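Long-range contact in 70 kDa protein (Xanthomonas sp., PDB 4B2N), which oxidatively cleaves rubber (polyisoprene) processively with dioxygen, as a dioxygenase carrying two covalently bound c-type hemes: residues N101-F107 with E335-I339. Residues are numbered along the deposited sequence.
Sequences NLEERQF and EFEDI. With HEC (heme c), chain C.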
loop_
_atom_site.group_PDB
_atom_site.type_symbol
_atom_site.label_atom_id
_atom_site.label_comp_id
_atom_site.label_asym_id
_atom_site.label_seq_id
_atom_site.Cartn_x
_atom_site.Cartn_y
_atom_site.Cartn_z
ATOM N N ASN A 101 -0.072 -16.976 -6.838
ATOM C CA ASN A 101 -0.401 -15.781 -7.688
ATOM C C ASN A 101 0.579 -14.629 -7.525
ATOM O O ASN A 101 1.010 -14.079 -8.530
ATOM C CB ASN A 101 -1.805 -15.280 -7.403
ATOM C CG ASN A 101 -2.864 -16.255 -7.898
ATOM O OD1 ASN A 101 -2.567 -17.180 -8.678
ATOM N ND2 ASN A 101 -4.130 -16.058 -7.437
ATOM N N LEU A 102 0.979 -14.314 -6.302
ATOM C CA LEU A 102 1.883 -13.160 -6.088
ATOM C C LEU A 102 3.291 -13.450 -6.676
ATOM O O LEU A 102 4.007 -12.526 -7.099
ATOM C CB LEU A 102 1.916 -12.712 -4.611
ATOM C CG LEU A 102 0.636 -12.112 -4.069
ATOM C CD1 LEU A 102 0.687 -11.794 -2.561
ATOM C CD2 LEU A 102 0.321 -10.882 -4.901
ATOM N N GLU A 103 3.671 -14.738 -6.644
ATOM C CA GLU A 103 5.016 -15.127 -7.007
ATOM C C GLU A 103 5.114 -15.307 -8.529
ATOM O O GLU A 103 6.180 -15.013 -9.124
ATOM C CB GLU A 103 5.395 -16.441 -6.307
ATOM C CG GLU A 103 5.810 -16.260 -4.835
ATOM C CD GLU A 103 6.144 -17.579 -4.189
ATOM O OE1 GLU A 103 6.436 -18.560 -4.958
ATOM O OE2 GLU A 103 6.098 -17.640 -2.916
ATOM N N GLU A 104 4.049 -15.819 -9.156
ATOM C CA GLU A 104 4.156 -16.201 -10.546
ATOM C C GLU A 104 3.208 -15.638 -11.567
ATOM O O GLU A 104 3.316 -15.985 -12.780
ATOM C CB GLU A 104 4.250 -17.699 -10.810
ATOM C CG GLU A 104 3.596 -18.674 -9.912
ATOM C CD GLU A 104 3.810 -20.116 -10.411
ATOM O OE1 GLU A 104 3.116 -20.579 -11.351
ATOM O OE2 GLU A 104 4.650 -20.768 -9.800
ATOM N N ARG A 105 2.270 -14.802 -11.143
ATOM C CA ARG A 105 1.306 -14.316 -12.169
ATOM C C ARG A 105 1.669 -12.909 -12.593
ATOM O O ARG A 105 1.874 -12.041 -11.747
ATOM C CB ARG A 105 -0.137 -14.393 -11.583
ATOM C CG ARG A 105 -0.618 -15.832 -11.623
ATOM C CD ARG A 105 -1.148 -16.148 -13.039
ATOM N NE ARG A 105 -2.460 -15.508 -13.264
ATOM C CZ ARG A 105 -2.761 -14.643 -14.223
ATOM N NH1 ARG A 105 -1.837 -14.254 -15.103
ATOM N NH2 ARG A 105 -4.001 -14.148 -14.336
ATOM N N GLN A 106 1.722 -12.658 -13.898
ATOM C CA GLN A 106 1.922 -11.281 -14.360
ATOM C C GLN A 106 0.577 -10.522 -14.430
ATOM O O GLN A 106 -0.166 -10.601 -15.405
ATOM C CB GLN A 106 2.617 -11.230 -15.705
ATOM C CG GLN A 106 3.074 -9.781 -16.011
ATOM C CD GLN A 106 4.272 -9.771 -16.908
ATOM O OE1 GLN A 106 5.353 -9.230 -16.561
ATOM N NE2 GLN A 106 4.122 -10.402 -18.043
ATOM N N PHE A 107 0.269 -9.814 -13.375
ATOM C CA PHE A 107 -0.937 -9.013 -13.276
ATOM C C PHE A 107 -0.647 -7.599 -13.767
ATOM O O PHE A 107 -1.353 -7.079 -14.645
ATOM C CB PHE A 107 -1.328 -8.914 -11.797
ATOM C CG PHE A 107 -1.837 -10.212 -11.240
ATOM C CD1 PHE A 107 -2.941 -10.868 -11.846
ATOM C CD2 PHE A 107 -1.218 -10.794 -10.144
ATOM C CE1 PHE A 107 -3.407 -12.105 -11.378
ATOM C CE2 PHE A 107 -1.707 -12.021 -9.633
ATOM C CZ PHE A 107 -2.787 -12.666 -10.276
ATOM N N GLU A 335 -8.874 -14.898 -8.626
ATOM C CA GLU A 335 -7.452 -14.869 -8.263
ATOM C C GLU A 335 -7.169 -13.876 -7.148
ATOM O O GLU A 335 -6.369 -14.118 -6.199
ATOM C CB GLU A 335 -6.615 -14.563 -9.496
ATOM C CG GLU A 335 -6.550 -15.799 -10.371
ATOM C CD GLU A 335 -5.837 -15.519 -11.701
ATOM O OE1 GLU A 335 -6.282 -14.648 -12.470
ATOM O OE2 GLU A 335 -4.856 -16.229 -12.004
ATOM N N PHE A 336 -7.921 -12.787 -7.194
ATOM C CA PHE A 336 -7.736 -11.756 -6.163
ATOM C C PHE A 336 -8.367 -12.040 -4.817
ATOM O O PHE A 336 -7.859 -11.653 -3.756
ATOM C CB PHE A 336 -8.041 -10.412 -6.748
ATOM C CG PHE A 336 -6.848 -9.846 -7.477
ATOM C CD1 PHE A 336 -6.500 -10.310 -8.774
ATOM C CD2 PHE A 336 -6.077 -8.834 -6.889
ATOM C CE1 PHE A 336 -5.350 -9.794 -9.433
ATOM C CE2 PHE A 336 -4.939 -8.317 -7.550
ATOM C CZ PHE A 336 -4.558 -8.809 -8.782
ATOM N N GLU A 337 -9.476 -12.748 -4.820
ATOM C CA GLU A 337 -10.041 -13.277 -3.557
ATOM C C GLU A 337 -8.981 -14.253 -2.899
ATOM O O GLU A 337 -8.779 -14.248 -1.732
ATOM C CB GLU A 337 -11.335 -14.087 -3.898
ATOM C CG GLU A 337 -12.486 -13.201 -4.328
ATOM C CD GLU A 337 -13.112 -12.390 -3.182
ATOM O OE1 GLU A 337 -12.661 -12.415 -1.998
ATOM O OE2 GLU A 337 -14.138 -11.720 -3.456
ATOM N N ASP A 338 -8.273 -15.032 -3.695
ATOM C CA ASP A 338 -7.224 -15.915 -3.162
ATOM C C ASP A 338 -6.020 -15.082 -2.668
ATOM O O ASP A 338 -5.505 -15.324 -1.579
ATOM C CB ASP A 338 -6.737 -16.881 -4.269
ATOM C CG ASP A 338 -7.726 -18.031 -4.582
ATOM O OD1 ASP A 338 -8.602 -18.333 -3.756
ATOM O OD2 ASP A 338 -7.595 -18.654 -5.697
ATOM N N ILE A 339 -5.595 -14.059 -3.442
ATOM C CA ILE A 339 -4.583 -13.110 -2.945
ATOM C C ILE A 339 -5.022 -12.513 -1.589
ATOM O O ILE A 339 -4.281 -12.537 -0.632
ATOM C CB ILE A 339 -4.183 -12.022 -4.005
ATOM C CG1 ILE A 339 -3.464 -12.668 -5.262
ATOM C CG2 ILE A 339 -3.437 -10.884 -3.262
ATOM C CD1 ILE A 339 -3.398 -11.736 -6.460
HETATM FE FE HEC C . -0.945 -1.994 -3.285
HETATM C CHA HEC C . -2.820 -0.329 -0.858
HETATM C CHB HEC C . -2.815 -4.920 -2.734
HETATM C CHC HEC C . 0.379 -3.527 -6.168
HETATM C CHD HEC C . 1.257 0.545 -3.440
HETATM N NA HEC C . -2.441 -2.510 -2.153
HETATM C C1A HEC C . -2.999 -1.755 -1.077
HETATM C C2A HEC C . -3.874 -2.536 -0.217
HETATM C C3A HEC C . -3.908 -3.865 -0.731
HETATM C C4A HEC C . -3.007 -3.817 -1.889
HETATM C CMA HEC C . -4.635 -5.060 -0.146
HETATM C CAA HEC C . -4.660 -2.086 1.041
HETATM C CBA HEC C . -3.650 -2.072 2.190
HETATM C CGA HEC C . -4.225 -1.474 3.462
HETATM O O1A HEC C . -4.902 -0.389 3.454
HETATM O O2A HEC C . -3.903 -2.087 4.484
HETATM N NB HEC C . -1.262 -3.761 -4.266
HETATM C C1B HEC C . -1.947 -4.844 -3.881
HETATM C C2B HEC C . -1.902 -5.984 -4.784
HETATM C C3B HEC C . -0.995 -5.575 -5.786
HETATM C C4B HEC C . -0.601 -4.238 -5.355
HETATM C CMB HEC C . -2.686 -7.212 -4.550
HETATM C CAB HEC C . -0.564 -6.279 -7.046
HETATM C CBB HEC C . -1.607 -6.524 -7.979
HETATM N NC HEC C . 0.517 -1.665 -4.583
HETATM C C1C HEC C . 0.979 -2.291 -5.726
HETATM C C2C HEC C . 2.166 -1.632 -6.327
HETATM C C3C HEC C . 2.373 -0.417 -5.509
HETATM C C4C HEC C . 1.347 -0.472 -4.471
HETATM C CMC HEC C . 2.875 -2.138 -7.578
HETATM C CAC HEC C . 3.396 0.665 -5.672
HETATM C CBC HEC C . 3.677 1.104 -6.970
HETATM N ND HEC C . -0.838 -0.203 -2.322
HETATM C C1D HEC C . 0.126 0.693 -2.525
HETATM C C2D HEC C . 0.006 1.861 -1.714
HETATM C C3D HEC C . -1.190 1.605 -0.975
HETATM C C4D HEC C . -1.650 0.303 -1.444
HETATM C CMD HEC C . 0.859 3.073 -1.602
HETATM C CAD HEC C . -1.832 2.588 -0.060
HETATM C CBD HEC C . -2.555 3.495 -1.131
HETATM C CGD HEC C . -3.201 4.673 -0.439
HETATM O O1D HEC C . -2.671 5.812 -0.485
HETATM O O2D HEC C . -4.238 4.410 0.259
HETATM O O HOH W 1 -6.102 -18.141 -7.717
HETATM O O HOH W 2 -3.803 -18.182 -10.860
#
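Arg105 and Glu335 form a two-pronged salt bridge. Arg105 NE donates to Glu335 OE2 at 2.8 Å, and Arg105 NH2 to Glu335 OE1 at 3.0 Å. The guanidinium also pairs with Asp179. Asn101 ND2 makes a weak hydrogen bond to Glu335 O at 3.2 Å, a carbonyl already accepting from Ile339 N within the helix. One water joins Asn101 ND2 to Asp338 OD2, another Asn101 OD1 to Glu335 OE2. The Asp338 carboxylate also hydrogen-bonds Ser94 and forms a salt bridge with Arg97. The contact thus joins the C-terminal end of helix 88-104, and the loop after it, to helix 333-345 beside one c-type heme. On the heme side, the edge of Phe336 meets the face of Phe107 in a T-shaped stack, centroids 4.8 Å apart. Ile339 CD1 packs on Phe107 CE2 at 3.6 Å, and Ile339 CG2 on Leu102 CD2 at 4.1 Å. Phe336 CE2 lies 3.8 Å from heme CBB, and Ile339 CG2 4.0 Å from heme CMB. Leu102 touches Cys191, a covalent heme attachment site.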